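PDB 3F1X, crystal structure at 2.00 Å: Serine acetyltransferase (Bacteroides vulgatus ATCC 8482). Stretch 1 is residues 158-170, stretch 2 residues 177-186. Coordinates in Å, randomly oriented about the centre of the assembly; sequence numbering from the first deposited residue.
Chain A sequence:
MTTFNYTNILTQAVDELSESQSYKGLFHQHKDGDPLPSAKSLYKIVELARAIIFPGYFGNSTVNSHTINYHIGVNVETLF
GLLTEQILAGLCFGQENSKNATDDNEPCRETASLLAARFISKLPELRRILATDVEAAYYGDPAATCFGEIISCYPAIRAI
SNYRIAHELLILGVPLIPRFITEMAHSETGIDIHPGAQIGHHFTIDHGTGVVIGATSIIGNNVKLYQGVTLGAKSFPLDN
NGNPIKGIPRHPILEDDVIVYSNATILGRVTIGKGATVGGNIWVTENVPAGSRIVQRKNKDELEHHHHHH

Stretch 1, residues 158-170: RAISNYRIAHELL
Stretch 2 (177-186) IPRFITEMAH

Residues 158-170 and 177-186 are both helical throughout and pack as a nearly perfect antiparallel pair, their axes 174° apart in direction and 8.4 Å apart at closest approach. Ala159, Ala166 and Ala185 lie where the backbones come close. In register, Ala159 lies opposite Ala185 (CA-CA 5.1 Å), Tyr163 opposite Thr182 (CA-CA 5.7 Å) and Ala166 opposite Pro178 (CA-CA 4.3 Å); together the helices bury 487 Å².

Asn162 supplies the polar link. Its CA-to-CB bond points toward the second helix, and chi1 of -85° (m) with chi2 of 48° brings ND2 to 3.2 Å from Ile181 O. The N-H...O angle of 170° makes this hydrogen bond almost linear. Ile181 O also receives two weak helical hydrogen bonds, from Met184 N and Ala185 N, each 3.3 Å long. Asn162 OD1 is satisfied elsewhere in the structure, while Asn162 CB rests 3.7 Å from Ala185 CB.

The side chain of Ile181, in the m,t rotamer (-69°, -179°), enters a hole formed by Asn162, Ile165, Ala166 and Leu169. Its CG2 lies 4.0 Å from Ala166 CB, and its CD1 reaches 3.8 Å from Leu169 CD2 and 4.3 Å from Ile165 CG2, so most of the pocket wall is apolar, with Asn162 ND2 3.8 Å from Ile181 CG2 on its polar part.

Pro178, with a C-gamma exo ring and about one turn before Ile181 in its own helix, packs on Ala166, Leu169 and Leu170 toward the C-terminal end of stretch 1. Its CG sits 4.0 Å from Leu169 CB and 4.1 Å from Leu170 CB, whereas its CB is 4.1 Å from Ala166 CB. The short Ala166 side chain permits close backbone approach: Ala166 CB is 3.4 Å from Pro178 O and 3.7 Å from Thr182 CG2, with Thr182 at chi1 55° (p). At the far end, Ala159 CA comes within 3.9 Å of Ala185 CB.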

# COMPACT_ATOMS: atom_id res chain seq x y z
N ARG A 158 6.96 -8.13 24.03
CA ARG A 158 6.92 -8.54 22.63
C ARG A 158 7.93 -9.65 22.37
O ARG A 158 7.62 -10.63 21.71
CB ARG A 158 7.21 -7.33 21.72
CG ARG A 158 6.09 -6.31 21.75
CD ARG A 158 6.43 -5.04 20.98
NE ARG A 158 5.32 -4.08 21.04
CZ ARG A 158 5.34 -2.89 20.46
NH1 ARG A 158 4.29 -2.08 20.56
NH2 ARG A 158 6.41 -2.49 19.78
N ALA A 159 9.14 -9.49 22.91
CA ALA A 159 10.18 -10.50 22.73
C ALA A 159 9.79 -11.79 23.44
O ALA A 159 9.91 -12.88 22.88
CB ALA A 159 11.52 -9.98 23.27
N ILE A 160 9.32 -11.67 24.68
CA ILE A 160 8.92 -12.84 25.45
C ILE A 160 7.73 -13.54 24.79
O ILE A 160 7.65 -14.77 24.77
CB ILE A 160 8.58 -12.44 26.91
CG1 ILE A 160 9.85 -11.93 27.60
CG2 ILE A 160 8.03 -13.63 27.69
CD1 ILE A 160 9.59 -11.26 28.93
N SER A 161 6.81 -12.75 24.25
CA SER A 161 5.65 -13.32 23.56
C SER A 161 6.13 -14.11 22.35
O SER A 161 5.72 -15.26 22.16
CB SER A 161 4.70 -12.22 23.11
OG SER A 161 4.13 -11.56 24.22
N ASN A 162 6.99 -13.50 21.54
CA ASN A 162 7.51 -14.16 20.34
C ASN A 162 8.22 -15.45 20.75
O ASN A 162 8.07 -16.49 20.10
CB ASN A 162 8.50 -13.25 19.59
CG ASN A 162 7.81 -12.29 18.62
OD1 ASN A 162 6.84 -11.62 18.97
ND2 ASN A 162 8.34 -12.19 17.40
N TYR A 163 9.01 -15.38 21.81
CA TYR A 163 9.73 -16.54 22.32
C TYR A 163 8.78 -17.69 22.68
O TYR A 163 8.94 -18.81 22.20
CB TYR A 163 10.56 -16.19 23.57
CG TYR A 163 10.84 -17.41 24.41
CD1 TYR A 163 11.72 -18.40 23.97
CD2 TYR A 163 10.13 -17.65 25.59
CE1 TYR A 163 11.88 -19.60 24.69
CE2 TYR A 163 10.28 -18.84 26.30
CZ TYR A 163 11.15 -19.80 25.84
OH TYR A 163 11.27 -20.98 26.54
N ARG A 164 7.80 -17.42 23.55
CA ARG A 164 6.87 -18.48 23.95
C ARG A 164 6.11 -19.04 22.76
O ARG A 164 5.78 -20.22 22.72
CB ARG A 164 5.92 -17.98 25.04
CG ARG A 164 6.64 -17.64 26.34
CD ARG A 164 5.69 -17.67 27.54
NE ARG A 164 6.29 -17.12 28.75
CZ ARG A 164 7.24 -17.71 29.47
NH1 ARG A 164 7.72 -18.89 29.11
NH2 ARG A 164 7.70 -17.11 30.56
N ILE A 165 5.84 -18.20 21.77
CA ILE A 165 5.14 -18.66 20.57
C ILE A 165 6.06 -19.60 19.79
O ILE A 165 5.65 -20.69 19.36
CB ILE A 165 4.74 -17.47 19.67
CG1 ILE A 165 3.56 -16.73 20.29
CG2 ILE A 165 4.41 -17.96 18.27
CD1 ILE A 165 3.22 -15.43 19.61
N ALA A 166 7.32 -19.19 19.65
CA ALA A 166 8.31 -19.95 18.92
C ALA A 166 8.65 -21.26 19.62
O ALA A 166 8.81 -22.29 18.97
CB ALA A 166 9.58 -19.12 18.71
N HIS A 167 8.74 -21.22 20.95
CA HIS A 167 9.06 -22.41 21.72
C HIS A 167 8.01 -23.50 21.51
O HIS A 167 8.36 -24.66 21.28
CB HIS A 167 9.14 -22.07 23.21
CG HIS A 167 9.66 -23.18 24.07
ND1 HIS A 167 8.92 -23.75 25.08
CD2 HIS A 167 10.86 -23.81 24.08
CE1 HIS A 167 9.65 -24.68 25.69
NE2 HIS A 167 10.83 -24.73 25.10
N GLU A 168 6.74 -23.12 21.57
CA GLU A 168 5.64 -24.05 21.38
C GLU A 168 5.72 -24.69 19.99
O GLU A 168 5.54 -25.90 19.83
CB GLU A 168 4.31 -23.32 21.57
CG GLU A 168 3.07 -24.20 21.48
CD GLU A 168 3.17 -25.46 22.34
OE1 GLU A 168 3.53 -25.36 23.53
OE2 GLU A 168 2.88 -26.56 21.81
N LEU A 169 6.02 -23.87 18.99
CA LEU A 169 6.16 -24.34 17.62
C LEU A 169 7.32 -25.34 17.55
O LEU A 169 7.25 -26.34 16.84
CB LEU A 169 6.40 -23.14 16.69
CG LEU A 169 5.35 -22.70 15.68
CD1 LEU A 169 3.97 -23.25 16.01
CD2 LEU A 169 5.32 -21.17 15.63
N LEU A 170 8.39 -25.06 18.29
CA LEU A 170 9.55 -25.95 18.31
C LEU A 170 9.14 -27.27 18.94
O LEU A 170 9.44 -28.34 18.41
CB LEU A 170 10.69 -25.34 19.12
CG LEU A 170 11.98 -26.17 19.20
CD1 LEU A 170 12.64 -26.20 17.83
CD2 LEU A 170 12.92 -25.57 20.23
N ILE A 177 10.89 -22.26 11.29
CA ILE A 177 9.98 -21.21 11.69
C ILE A 177 10.21 -20.64 13.10
O ILE A 177 10.12 -19.42 13.28
CB ILE A 177 8.52 -21.68 11.57
CG1 ILE A 177 8.22 -22.05 10.11
CG2 ILE A 177 7.57 -20.59 12.01
CD1 ILE A 177 8.55 -20.94 9.12
N PRO A 178 10.52 -21.48 14.10
CA PRO A 178 10.74 -20.93 15.45
C PRO A 178 11.88 -19.91 15.53
O PRO A 178 11.74 -18.86 16.15
CB PRO A 178 11.02 -22.17 16.30
CG PRO A 178 10.23 -23.25 15.58
CD PRO A 178 10.55 -22.95 14.12
N ARG A 179 13.01 -20.23 14.91
CA ARG A 179 14.17 -19.35 14.92
C ARG A 179 13.85 -18.06 14.16
O ARG A 179 14.28 -16.97 14.53
CB ARG A 179 15.37 -20.06 14.29
CG ARG A 179 16.70 -19.32 14.41
CD ARG A 179 17.05 -19.03 15.86
NE ARG A 179 18.31 -18.28 15.98
CZ ARG A 179 19.52 -18.81 15.86
NH1 ARG A 179 19.67 -20.11 15.63
NH2 ARG A 179 20.59 -18.04 15.97
N PHE A 180 13.08 -18.21 13.09
CA PHE A 180 12.65 -17.08 12.29
C PHE A 180 11.91 -16.11 13.18
O PHE A 180 12.16 -14.91 13.17
CB PHE A 180 11.70 -17.56 11.20
CG PHE A 180 12.19 -17.31 9.82
CD1 PHE A 180 12.00 -16.07 9.22
CD2 PHE A 180 12.84 -18.32 9.12
CE1 PHE A 180 12.45 -15.84 7.93
CE2 PHE A 180 13.29 -18.10 7.82
CZ PHE A 180 13.10 -16.85 7.22
N ILE A 181 10.98 -16.65 13.96
CA ILE A 181 10.18 -15.84 14.86
C ILE A 181 10.99 -15.15 15.96
O ILE A 181 10.73 -13.98 16.25
CB ILE A 181 9.02 -16.69 15.45
CG1 ILE A 181 8.02 -17.00 14.32
CG2 ILE A 181 8.37 -15.95 16.63
CD1 ILE A 181 6.80 -17.80 14.74
N THR A 182 11.95 -15.84 16.57
CA THR A 182 12.73 -15.18 17.62
C THR A 182 13.67 -14.13 17.06
O THR A 182 13.89 -13.09 17.68
CB THR A 182 13.54 -16.17 18.51
OG1 THR A 182 14.39 -16.99 17.69
CG2 THR A 182 12.59 -17.04 19.33
N GLU A 183 14.25 -14.39 15.88
CA GLU A 183 15.14 -13.41 15.28
C GLU A 183 14.35 -12.17 14.90
O GLU A 183 14.89 -11.06 14.83
CB GLU A 183 15.84 -13.99 14.05
CG GLU A 183 16.87 -15.05 14.39
CD GLU A 183 18.03 -14.50 15.21
OE1 GLU A 183 18.83 -15.30 15.73
OE2 GLU A 183 18.15 -13.26 15.31
N MSE A 184 13.05 -12.35 14.66
CA MSE A 184 12.17 -11.24 14.32
C MSE A 184 12.08 -10.31 15.53
O MSE A 184 12.14 -9.08 15.39
CB MSE A 184 10.78 -11.76 13.95
CG MSE A 184 10.29 -11.32 12.59
SE MSE A 184 8.54 -12.04 12.21
CE MSE A 184 7.50 -10.88 13.37
N ALA A 185 11.93 -10.90 16.71
CA ALA A 185 11.86 -10.13 17.95
C ALA A 185 13.23 -9.51 18.20
O ALA A 185 13.34 -8.39 18.67
CB ALA A 185 11.48 -11.04 19.12
N HIS A 186 14.27 -10.28 17.88
CA HIS A 186 15.66 -9.85 18.05
C HIS A 186 15.87 -8.53 17.31
O HIS A 186 16.43 -7.57 17.85
CB HIS A 186 16.57 -10.95 17.49
CG HIS A 186 18.03 -10.70 17.68
ND1 HIS A 186 18.53 -9.68 18.48
CD2 HIS A 186 19.12 -11.36 17.21
CE1 HIS A 186 19.84 -9.73 18.48
NE2 HIS A 186 20.23 -10.74 17.72